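Local coordinates for SusD homolog (Bacteroides thetaiotaomicron, PDB 3EHM), which probably binds mucin O-glycans for a human gut symbiont, as a SusD-like lipoprotein of the outer membrane, at residues Q34-I39 / L339-A344; Y189-N194 / A246-S251; Q93-Q98 / W133-D138; N54-S59 / P447-A452. One frame throughout, in Å; residues are numbered along the deposited sequence.

Contact 1 (Q34-I39 / L339-A344)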
# COMPACT_ATOMS: atom_id res chain seq x y z
N GLN A 34 -12.10 -3.86 9.87
CA GLN A 34 -11.22 -2.95 10.59
C GLN A 34 -9.78 -3.45 10.63
O GLN A 34 -8.88 -2.71 11.01
CB GLN A 34 -11.72 -2.76 12.02
CG GLN A 34 -13.12 -2.19 12.10
CD GLN A 34 -13.65 -2.21 13.51
OE1 GLN A 34 -13.17 -1.47 14.38
NE2 GLN A 34 -14.63 -3.07 13.77
N ARG A 35 -9.58 -4.70 10.24
CA ARG A 35 -8.25 -5.31 10.25
C ARG A 35 -7.46 -5.24 8.94
O ARG A 35 -6.23 -5.31 8.95
CB ARG A 35 -8.35 -6.78 10.66
CG ARG A 35 -8.85 -7.00 12.07
CD ARG A 35 -7.87 -6.47 13.10
NE ARG A 35 -8.32 -6.77 14.45
CZ ARG A 35 -7.59 -6.58 15.54
NH1 ARG A 35 -6.36 -6.10 15.44
NH2 ARG A 35 -8.08 -6.89 16.74
N VAL A 36 -8.16 -5.13 7.81
CA VAL A 36 -7.49 -5.06 6.51
C VAL A 36 -6.34 -4.06 6.60
O VAL A 36 -5.20 -4.37 6.25
CB VAL A 36 -8.48 -4.66 5.41
CG1 VAL A 36 -7.75 -4.55 4.07
CG2 VAL A 36 -9.59 -5.70 5.33
N ILE A 37 -6.67 -2.86 7.05
CA ILE A 37 -5.71 -1.79 7.28
C ILE A 37 -6.17 -1.33 8.66
O ILE A 37 -7.27 -0.80 8.81
CB ILE A 37 -5.85 -0.64 6.27
CG1 ILE A 37 -5.57 -1.15 4.85
CG2 ILE A 37 -4.87 0.47 6.62
CD1 ILE A 37 -5.60 -0.06 3.79
N PRO A 38 -5.33 -1.54 9.69
CA PRO A 38 -5.59 -1.20 11.10
C PRO A 38 -6.30 0.10 11.41
O PRO A 38 -5.79 1.18 11.14
CB PRO A 38 -4.21 -1.25 11.74
CG PRO A 38 -3.46 -2.20 10.88
CD PRO A 38 -3.90 -1.83 9.50
N ILE A 39 -7.49 -0.02 12.00
CA ILE A 39 -8.29 1.13 12.42
C ILE A 39 -9.30 0.60 13.42
O ILE A 39 -9.70 -0.56 13.36
CB ILE A 39 -9.02 1.78 11.23
CG1 ILE A 39 -9.66 3.09 11.69
CG2 ILE A 39 -10.07 0.84 10.67
CD1 ILE A 39 -10.15 3.98 10.55
N LEU A 339 -9.73 5.43 5.42
CA LEU A 339 -8.52 4.73 5.02
C LEU A 339 -9.00 4.08 3.73
O LEU A 339 -10.12 3.58 3.67
CB LEU A 339 -8.11 3.67 6.05
CG LEU A 339 -7.49 4.23 7.32
CD1 LEU A 339 -6.95 3.10 8.18
CD2 LEU A 339 -6.35 5.18 6.96
N TYR A 340 -8.17 4.10 2.69
CA TYR A 340 -8.57 3.57 1.40
C TYR A 340 -8.01 2.20 1.04
O TYR A 340 -6.81 1.96 1.17
CB TYR A 340 -8.17 4.56 0.31
CG TYR A 340 -8.72 5.95 0.53
CD1 TYR A 340 -10.01 6.28 0.11
CD2 TYR A 340 -7.96 6.93 1.16
CE1 TYR A 340 -10.51 7.57 0.30
CE2 TYR A 340 -8.45 8.22 1.35
CZ TYR A 340 -9.73 8.53 0.92
OH TYR A 340 -10.21 9.80 1.09
N TRP A 341 -8.89 1.31 0.59
CA TRP A 341 -8.53 -0.04 0.17
C TRP A 341 -8.24 -0.05 -1.33
O TRP A 341 -7.26 -0.65 -1.79
CB TRP A 341 -9.67 -1.02 0.44
CG TRP A 341 -9.93 -1.36 1.88
CD1 TRP A 341 -9.34 -0.81 2.98
CD2 TRP A 341 -10.88 -2.31 2.36
NE1 TRP A 341 -9.88 -1.36 4.13
CE2 TRP A 341 -10.82 -2.29 3.77
CE3 TRP A 341 -11.78 -3.18 1.73
CZ2 TRP A 341 -11.63 -3.10 4.56
CZ3 TRP A 341 -12.59 -3.99 2.52
CH2 TRP A 341 -12.51 -3.94 3.92
N PHE A 342 -9.12 0.58 -2.10
CA PHE A 342 -8.97 0.63 -3.55
C PHE A 342 -9.75 1.80 -4.12
O PHE A 342 -10.93 1.97 -3.83
CB PHE A 342 -9.47 -0.69 -4.16
CG PHE A 342 -8.85 -1.01 -5.50
CD1 PHE A 342 -9.07 -0.20 -6.60
CD2 PHE A 342 -8.03 -2.13 -5.65
CE1 PHE A 342 -8.48 -0.49 -7.84
CE2 PHE A 342 -7.44 -2.43 -6.87
CZ PHE A 342 -7.67 -1.60 -7.97
N ARG A 343 -9.09 2.62 -4.94
CA ARG A 343 -9.74 3.78 -5.53
C ARG A 343 -9.79 3.72 -7.05
O ARG A 343 -8.98 3.04 -7.68
CB ARG A 343 -9.04 5.06 -5.09
CG ARG A 343 -8.73 5.10 -3.61
CD ARG A 343 -8.39 6.50 -3.14
NE ARG A 343 -9.56 7.37 -3.11
CZ ARG A 343 -9.56 8.61 -2.66
NH1 ARG A 343 -8.44 9.14 -2.19
NH2 ARG A 343 -10.67 9.33 -2.67
N ALA A 344 -10.74 4.44 -7.63
CA ALA A 344 -10.91 4.46 -9.07
C ALA A 344 -9.65 4.87 -9.83
O ALA A 344 -9.35 4.31 -10.89
CB ALA A 344 -12.07 5.40 -9.44
O HOH W 1 -9.38 -1.44 7.11
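Apolar packing of V36 on W341 carries much of this buried contact, where the end of a helix meets a short strand. V36 comes over one face of the indole, the two side chains crossing at about a right angle. With CG1 anti to the backbone N (chi1 178°), that methyl makes a CH-pi contact 3.9 Å from the centroid of the five-membered ring, 17° off its normal. CG2, beside the backbone N, reaches the rim of the six-membered ring, 3.4 Å from W341 CZ2. I37 adds a second layer: I37 CD1 is 3.5 Å from Y340 O, and I37 CG2 is 3.7 Å from L339 CD1. That same leucine methyl also touches I39, so L339 wedges between the two isoleucines.

The polar part is bridged, with no direct hydrogen bond across the segments. One water lies in the plane of the indole at its edge and accepts from both W341 NE1 (3.0 Å) and I37 N (3.1 Å), satisfying two buried N-H groups where the helix has run out. Within 34-39, I39 N bonds back to Q34 O and holds the turn.

A classic beta bulge sets two residues, W341 and F342, opposite A246 in the antiparallel pair of strands 246-248 and 339-342. I131 of helix 116-140 touches both V36 and W341, while helix 47-57 lies against I37 and P38.

Contact 2 (Y189-N194 / A246-S251)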
# COMPACT_ATOMS: atom_id res chain seq x y z
N TYR A 189 -23.91 -4.44 8.60
CA TYR A 189 -22.53 -4.66 9.04
C TYR A 189 -21.48 -4.38 7.96
O TYR A 189 -20.29 -4.59 8.19
CB TYR A 189 -22.38 -6.09 9.53
CG TYR A 189 -23.42 -6.50 10.54
CD1 TYR A 189 -24.49 -7.31 10.19
CD2 TYR A 189 -23.33 -6.06 11.86
CE1 TYR A 189 -25.45 -7.68 11.12
CE2 TYR A 189 -24.29 -6.43 12.81
CZ TYR A 189 -25.34 -7.24 12.43
OH TYR A 189 -26.29 -7.61 13.36
N ASP A 190 -21.93 -3.90 6.80
CA ASP A 190 -21.04 -3.61 5.69
C ASP A 190 -20.55 -2.17 5.76
O ASP A 190 -21.24 -1.25 5.32
CB ASP A 190 -21.77 -3.82 4.36
CG ASP A 190 -20.87 -3.63 3.15
OD1 ASP A 190 -19.74 -3.14 3.32
OD2 ASP A 190 -21.31 -3.95 2.03
N LEU A 191 -19.36 -1.98 6.30
CA LEU A 191 -18.79 -0.64 6.45
C LEU A 191 -18.22 -0.09 5.14
O LEU A 191 -17.85 1.08 5.08
CB LEU A 191 -17.69 -0.66 7.51
CG LEU A 191 -18.03 -1.33 8.84
CD1 LEU A 191 -16.83 -1.27 9.78
CD2 LEU A 191 -19.23 -0.62 9.47
N ILE A 192 -18.16 -0.92 4.11
CA ILE A 192 -17.60 -0.48 2.83
C ILE A 192 -18.64 -0.09 1.78
O ILE A 192 -18.59 1.02 1.24
CB ILE A 192 -16.71 -1.57 2.20
CG1 ILE A 192 -15.74 -2.15 3.24
CG2 ILE A 192 -15.94 -0.98 1.01
CD1 ILE A 192 -14.78 -1.14 3.83
N TYR A 193 -19.57 -0.99 1.50
CA TYR A 193 -20.57 -0.74 0.46
C TYR A 193 -22.05 -0.78 0.85
O TYR A 193 -22.91 -0.86 -0.01
CB TYR A 193 -20.35 -1.72 -0.69
CG TYR A 193 -19.04 -1.53 -1.43
CD1 TYR A 193 -18.17 -2.60 -1.63
CD2 TYR A 193 -18.70 -0.29 -1.98
CE1 TYR A 193 -16.99 -2.45 -2.37
CE2 TYR A 193 -17.52 -0.13 -2.73
CZ TYR A 193 -16.68 -1.22 -2.92
OH TYR A 193 -15.54 -1.08 -3.68
N ASN A 194 -22.35 -0.74 2.15
CA ASN A 194 -23.74 -0.76 2.59
C ASN A 194 -24.55 -1.91 2.00
O ASN A 194 -25.72 -1.73 1.64
CB ASN A 194 -24.41 0.57 2.24
CG ASN A 194 -25.72 0.80 2.99
OD1 ASN A 194 -26.63 1.46 2.50
ND2 ASN A 194 -25.80 0.26 4.20
N ALA A 246 -13.51 1.69 -2.61
CA ALA A 246 -13.63 0.95 -1.36
C ALA A 246 -12.84 1.66 -0.27
O ALA A 246 -11.61 1.73 -0.33
CB ALA A 246 -13.11 -0.47 -1.55
N LYS A 247 -13.55 2.21 0.71
CA LYS A 247 -12.90 2.90 1.81
C LYS A 247 -13.67 2.66 3.10
O LYS A 247 -14.85 2.31 3.07
CB LYS A 247 -12.81 4.41 1.54
CG LYS A 247 -14.14 5.12 1.42
CD LYS A 247 -13.94 6.63 1.27
CE LYS A 247 -15.26 7.37 1.13
NZ LYS A 247 -15.96 7.02 -0.15
N ILE A 248 -12.99 2.83 4.22
CA ILE A 248 -13.62 2.64 5.51
C ILE A 248 -13.43 3.91 6.34
O ILE A 248 -12.36 4.50 6.35
CB ILE A 248 -13.03 1.41 6.24
CG1 ILE A 248 -13.81 1.13 7.53
CG2 ILE A 248 -11.55 1.64 6.55
CD1 ILE A 248 -13.42 -0.16 8.21
N LYS A 249 -14.49 4.34 7.01
CA LYS A 249 -14.43 5.53 7.84
C LYS A 249 -15.54 5.45 8.88
O LYS A 249 -16.44 4.61 8.78
CB LYS A 249 -14.61 6.79 7.00
CG LYS A 249 -15.97 6.90 6.31
CD LYS A 249 -16.08 8.21 5.55
CE LYS A 249 -17.43 8.33 4.87
NZ LYS A 249 -17.55 9.61 4.10
N SER A 250 -15.47 6.32 9.88
CA SER A 250 -16.45 6.33 10.95
C SER A 250 -17.87 6.49 10.42
O SER A 250 -18.11 7.28 9.51
CB SER A 250 -16.14 7.46 11.93
OG SER A 250 -16.93 7.34 13.10
N SER A 251 -18.79 5.72 10.99
CA SER A 251 -20.20 5.74 10.61
C SER A 251 -21.02 5.34 11.82
O SER A 251 -20.47 5.02 12.88
CB SER A 251 -20.46 4.75 9.48
OG SER A 251 -20.32 3.41 9.93
O HOH W 2 -17.06 3.57 3.63
O HOH W 3 -17.09 3.46 6.16
O HOH W 4 -16.50 2.31 0.28
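The Y193 ring carries the I192 CG2 methyl on one face, 3.7 Å above the plane and over its centre, and meets W200 of helix 197-215 edge-to-face. The other flat group, the D190 carboxylate, builds an Asx turn: OD1 receives I192 N and Y193 N, each at 2.8 Å and each from above the carboxylate plane, the second bond the straighter at 164°. Its other oxygen, OD2, bonds to W200 and G195, so the carboxylate is gripped from both ends and shapes the loop that follows helix 160-178.

This bent loop packs against strand 246-248 without any direct hydrogen bond between the two. I192, with CG1 beside the backbone N (chi1 -47°), sends CD1 to within 3.5 Å of K247 O and also against I248 CB, while its CG2 reaches A246 as well as the tyrosine ring. An alanine here would lose both arms, and would probably loosen the loop from the strand and disturb the seating of Y193. L191 lies alongside I248, the two pointing the same way with their CD1 methyls touching.

Polar backbone groups meet through water. One accepts from K249 N and lies close to L191 O; another accepts from K247 N beside I192 O; a third sits between L191 O and K247 O. Y193 OH, which bonds to S244 O, ends 3.3 Å from the A246 CB methyl.

Contact 3 (Q93-Q98 / W133-D138)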
# COMPACT_ATOMS: atom_id res chain seq x y z
N GLN A 93 0.95 -10.43 12.94
CA GLN A 93 -0.39 -10.29 13.51
C GLN A 93 -1.20 -9.25 12.72
O GLN A 93 -2.35 -9.50 12.34
CB GLN A 93 -0.33 -9.85 14.97
CG GLN A 93 0.45 -10.79 15.89
CD GLN A 93 0.51 -10.28 17.33
OE1 GLN A 93 0.60 -9.07 17.57
NE2 GLN A 93 0.46 -11.20 18.28
N ASN A 94 -0.59 -8.09 12.49
CA ASN A 94 -1.26 -7.00 11.79
C ASN A 94 -1.52 -7.24 10.31
O ASN A 94 -2.45 -6.65 9.74
CB ASN A 94 -0.48 -5.70 11.98
CG ASN A 94 -0.42 -5.27 13.44
OD1 ASN A 94 -1.39 -5.42 14.18
ND2 ASN A 94 0.72 -4.72 13.85
N PHE A 95 -0.72 -8.09 9.67
CA PHE A 95 -0.91 -8.38 8.26
C PHE A 95 -1.63 -9.69 7.98
O PHE A 95 -2.28 -9.83 6.94
CB PHE A 95 0.45 -8.41 7.53
CG PHE A 95 1.00 -7.05 7.19
CD1 PHE A 95 2.22 -6.63 7.72
CD2 PHE A 95 0.32 -6.20 6.32
CE1 PHE A 95 2.76 -5.39 7.38
CE2 PHE A 95 0.85 -4.95 5.98
CZ PHE A 95 2.07 -4.54 6.51
N TYR A 96 -1.53 -10.66 8.89
CA TYR A 96 -2.16 -11.96 8.65
C TYR A 96 -3.03 -12.59 9.72
O TYR A 96 -4.20 -12.88 9.47
CB TYR A 96 -1.07 -12.98 8.26
CG TYR A 96 -1.59 -14.39 8.00
CD1 TYR A 96 -2.06 -14.76 6.74
CD2 TYR A 96 -1.61 -15.34 9.02
CE1 TYR A 96 -2.55 -16.06 6.50
CE2 TYR A 96 -2.09 -16.64 8.79
CZ TYR A 96 -2.56 -16.99 7.53
OH TYR A 96 -3.04 -18.26 7.31
N SER A 97 -2.48 -12.82 10.91
CA SER A 97 -3.22 -13.50 11.97
C SER A 97 -4.41 -12.82 12.62
O SER A 97 -5.37 -13.50 12.99
CB SER A 97 -2.24 -14.00 13.05
OG SER A 97 -1.64 -12.93 13.76
N GLN A 98 -4.38 -11.49 12.79
CA GLN A 98 -5.52 -10.83 13.43
C GLN A 98 -6.80 -11.04 12.63
O GLN A 98 -7.85 -11.35 13.20
CB GLN A 98 -5.26 -9.32 13.61
CG GLN A 98 -4.26 -8.97 14.72
CD GLN A 98 -4.75 -9.30 16.14
OE1 GLN A 98 -3.99 -9.18 17.10
NE2 GLN A 98 -6.01 -9.71 16.26
N TRP A 133 -4.74 -10.36 2.95
CA TRP A 133 -3.63 -11.29 2.74
C TRP A 133 -2.80 -10.99 1.51
O TRP A 133 -1.71 -11.54 1.36
CB TRP A 133 -4.14 -12.73 2.75
CG TRP A 133 -4.58 -13.16 4.11
CD1 TRP A 133 -4.55 -12.42 5.27
CD2 TRP A 133 -5.10 -14.44 4.48
NE1 TRP A 133 -5.01 -13.16 6.32
CE2 TRP A 133 -5.36 -14.41 5.87
CE3 TRP A 133 -5.37 -15.62 3.78
CZ2 TRP A 133 -5.87 -15.50 6.57
CZ3 TRP A 133 -5.88 -16.71 4.47
CH2 TRP A 133 -6.13 -16.65 5.85
N LEU A 134 -3.30 -10.13 0.62
CA LEU A 134 -2.53 -9.74 -0.55
C LEU A 134 -1.40 -8.89 0.03
O LEU A 134 -0.26 -8.95 -0.43
CB LEU A 134 -3.38 -8.90 -1.51
CG LEU A 134 -2.61 -8.26 -2.67
CD1 LEU A 134 -1.84 -9.33 -3.45
CD2 LEU A 134 -3.58 -7.53 -3.60
N ARG A 135 -1.72 -8.10 1.06
CA ARG A 135 -0.72 -7.28 1.73
C ARG A 135 0.27 -8.20 2.44
O ARG A 135 1.48 -7.98 2.39
CB ARG A 135 -1.38 -6.36 2.76
CG ARG A 135 -2.16 -5.19 2.17
CD ARG A 135 -3.25 -4.72 3.14
NE ARG A 135 -2.73 -4.20 4.40
CZ ARG A 135 -2.22 -2.98 4.57
NH1 ARG A 135 -2.14 -2.15 3.54
NH2 ARG A 135 -1.81 -2.59 5.77
N ALA A 136 -0.26 -9.22 3.10
CA ALA A 136 0.57 -10.18 3.84
C ALA A 136 1.62 -10.82 2.95
O ALA A 136 2.81 -10.81 3.27
CB ALA A 136 -0.31 -11.25 4.47
N THR A 137 1.20 -11.40 1.83
CA THR A 137 2.16 -12.04 0.94
C THR A 137 3.10 -11.02 0.30
O THR A 137 4.28 -11.29 0.10
CB THR A 137 1.47 -12.85 -0.16
OG1 THR A 137 2.47 -13.44 -1.00
CG2 THR A 137 0.56 -11.97 -1.00
N ASP A 138 2.58 -9.84 -0.01
CA ASP A 138 3.42 -8.81 -0.62
C ASP A 138 4.44 -8.25 0.36
O ASP A 138 5.43 -7.64 -0.05
CB ASP A 138 2.55 -7.68 -1.18
CG ASP A 138 1.77 -8.11 -2.40
OD1 ASP A 138 2.11 -9.17 -2.97
OD2 ASP A 138 0.82 -7.39 -2.80
O HOH W 5 -2.88 -4.64 7.59
O HOH W 6 -3.21 -7.25 5.91
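Two different chi1 choices bring the aromatic side chains together: Y96 has CG anti to the backbone N (179°), whereas W133 keeps CG beside its backbone N (-70°). The side chains then cross obliquely in an offset stack, the Y96 ring 4.4 Å from the six-membered ring of W133 between centroids and 26° from it between planes. The tyrosine edge carbon CE1 sits over the centre of the indole, 3.3 Å from W133 CE2. The same indole donates from NE1 to Y96 O at 3.3 Å, on a lone pair in the carbonyl plane, though the acceptor is tilted out of the ring plane.

Helices 85-110 and 116-140 cross here at close range, their local axes 8.2 Å apart, in the largely helical SusD-like fold. The small A136 permits this approach, its CB lying 3.5 Å from F95 O. A wider pi-type turn in 93-98, with Q98 N bonded to Q93 O, goes with carbonyls that turn toward the other helix: besides that of Y96, N94 O and F95 O each lie next to a water. These two waters sit at the edge of the R135 guanidinium, in its plane; one accepts from R135 NH2 and the other weakly from NE.

R135, bent at chi3, presents a guanidinium face to F95 CE2, which is 3.6 Å from NH2. With D56 as its salt-bridge partner, the buried cation is thus held by charge, water and aromatic carbon, and would probably stay protonated.

Contact 4 (N54-S59 / P447-A452)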
# COMPACT_ATOMS: atom_id res chain seq x y z
N ASN A 54 3.12 0.16 12.49
CA ASN A 54 3.82 -1.07 12.13
C ASN A 54 3.61 -1.47 10.67
O ASN A 54 4.54 -1.92 10.00
CB ASN A 54 3.36 -2.20 13.06
CG ASN A 54 4.01 -3.53 12.74
OD1 ASN A 54 3.33 -4.53 12.53
ND2 ASN A 54 5.34 -3.55 12.71
N THR A 55 2.39 -1.31 10.17
CA THR A 55 2.08 -1.70 8.80
C THR A 55 2.29 -0.63 7.74
O THR A 55 2.81 -0.92 6.67
CB THR A 55 0.61 -2.17 8.68
OG1 THR A 55 -0.27 -1.05 8.87
CG2 THR A 55 0.29 -3.23 9.72
N ASP A 56 1.90 0.61 8.06
CA ASP A 56 1.98 1.70 7.09
C ASP A 56 2.85 2.92 7.36
O ASP A 56 3.63 3.34 6.50
CB ASP A 56 0.56 2.22 6.82
CG ASP A 56 -0.32 1.24 6.07
OD1 ASP A 56 -0.48 0.07 6.50
OD2 ASP A 56 -0.88 1.65 5.03
N LEU A 57 2.71 3.50 8.54
CA LEU A 57 3.40 4.75 8.86
C LEU A 57 4.91 4.82 9.06
O LEU A 57 5.57 5.62 8.41
CB LEU A 57 2.70 5.40 10.05
CG LEU A 57 1.17 5.45 9.95
CD1 LEU A 57 0.64 6.32 11.09
CD2 LEU A 57 0.73 6.02 8.60
N ILE A 58 5.46 4.02 9.97
CA ILE A 58 6.90 4.11 10.20
C ILE A 58 7.71 3.11 9.40
O ILE A 58 8.94 3.18 9.36
CB ILE A 58 7.23 3.99 11.70
CG1 ILE A 58 7.14 2.54 12.17
CG2 ILE A 58 6.26 4.85 12.51
CD1 ILE A 58 7.58 2.34 13.61
N SER A 59 7.02 2.18 8.75
CA SER A 59 7.69 1.17 7.93
C SER A 59 7.55 1.48 6.44
O SER A 59 8.23 2.35 5.91
CB SER A 59 7.14 -0.22 8.25
OG SER A 59 5.73 -0.25 8.13
N PRO A 447 -2.72 7.70 0.94
CA PRO A 447 -1.63 7.17 1.77
C PRO A 447 -1.51 5.64 1.85
O PRO A 447 -1.05 5.11 2.86
CB PRO A 447 -1.96 7.76 3.13
CG PRO A 447 -3.45 7.54 3.17
CD PRO A 447 -3.91 7.97 1.78
N ASN A 448 -1.93 4.93 0.81
CA ASN A 448 -1.85 3.47 0.81
C ASN A 448 -0.38 3.05 0.63
O ASN A 448 0.04 2.67 -0.47
CB ASN A 448 -2.69 2.90 -0.33
CG ASN A 448 -2.98 1.42 -0.17
OD1 ASN A 448 -2.22 0.69 0.47
ND2 ASN A 448 -4.09 0.97 -0.74
N ALA A 449 0.38 3.13 1.72
CA ALA A 449 1.81 2.82 1.72
C ALA A 449 2.23 1.41 1.30
O ALA A 449 3.19 1.25 0.54
CB ALA A 449 2.39 3.13 3.10
N VAL A 450 1.54 0.38 1.79
CA VAL A 450 1.92 -0.98 1.43
C VAL A 450 1.87 -1.22 -0.07
O VAL A 450 2.80 -1.78 -0.64
CB VAL A 450 1.03 -2.03 2.14
CG1 VAL A 450 1.43 -3.44 1.71
CG2 VAL A 450 1.18 -1.89 3.65
N GLU A 451 0.79 -0.79 -0.72
CA GLU A 451 0.65 -0.98 -2.16
C GLU A 451 1.76 -0.23 -2.91
O GLU A 451 2.33 -0.74 -3.86
CB GLU A 451 -0.73 -0.50 -2.63
CG GLU A 451 -1.04 -0.72 -4.11
CD GLU A 451 -0.96 -2.18 -4.54
OE1 GLU A 451 -1.19 -3.08 -3.70
OE2 GLU A 451 -0.68 -2.42 -5.73
N ALA A 452 2.05 0.99 -2.47
CA ALA A 452 3.09 1.79 -3.11
C ALA A 452 4.46 1.13 -2.93
O ALA A 452 5.29 1.14 -3.84
CB ALA A 452 3.10 3.19 -2.52
O HOH W 7 -3.15 3.47 4.63
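Water and hydrogen bonds supply the polar side of this buried contact, centred on the carboxylate of D56. T55 OG1 donates to D56 OD1 at 2.6 Å, meeting the anti lone pair of that oxygen, and R135 of helix 116-140 meets the same oxygen. D56 OD2 accepts a hydrogen bond from a water at 2.9 Å that also donates to P447 O, so a single solvent molecule joins the two segments. Further along, S59 OG donates to N54 O at 2.8 Å from above the carbonyl plane. A cis peptide bond precedes P447, and an inverse gamma turn centred on N448 follows it, with a weak bond from A449 N to P447 O.

The chain thereby enters helix 449-459, whose first turn faces the end of helix 47-57; close meetings of helices such as this build the SusD-like core, whose family belongs to the tetratricopeptide-repeat clan. D56 OD2 stops 3.8 Å from A449 N, and the positive end of that helix would probably stabilise the carboxylate as an anion. An alanine in place of D56 would lose the acceptor of the T55 and water bonds, and would probably leave the buried R135 poorly compensated.

Apolar groups lie against these oxygens. V450 CG2, beside its own backbone N, is 3.6 Å from T55 O and 3.8 Å from D56 OD1, the valine crossing the aspartate at about a right angle. A449 CB rests on D56 O at 3.6 Å.

From the N terminus, the end of helix 23-36 opens contact 1 and helix 47-57 opens contact 4. Contact 3 then closes a short loop between helices 85-110 and 116-140, and contact 2 a second one, from the loop before helix 197-215 to strand 246-248. Contacts 3 and 2 are in series, both nested inside the long loops closed by contacts 1 and 4. Those two cross: strand 339-342 completes contact 1 before helix 449-459 completes contact 4. Contacts 1 and 2 share a two-stranded sheet, while N94 and N54 join contacts 3 and 4, so early helices, the sheet and a late helix are tied together.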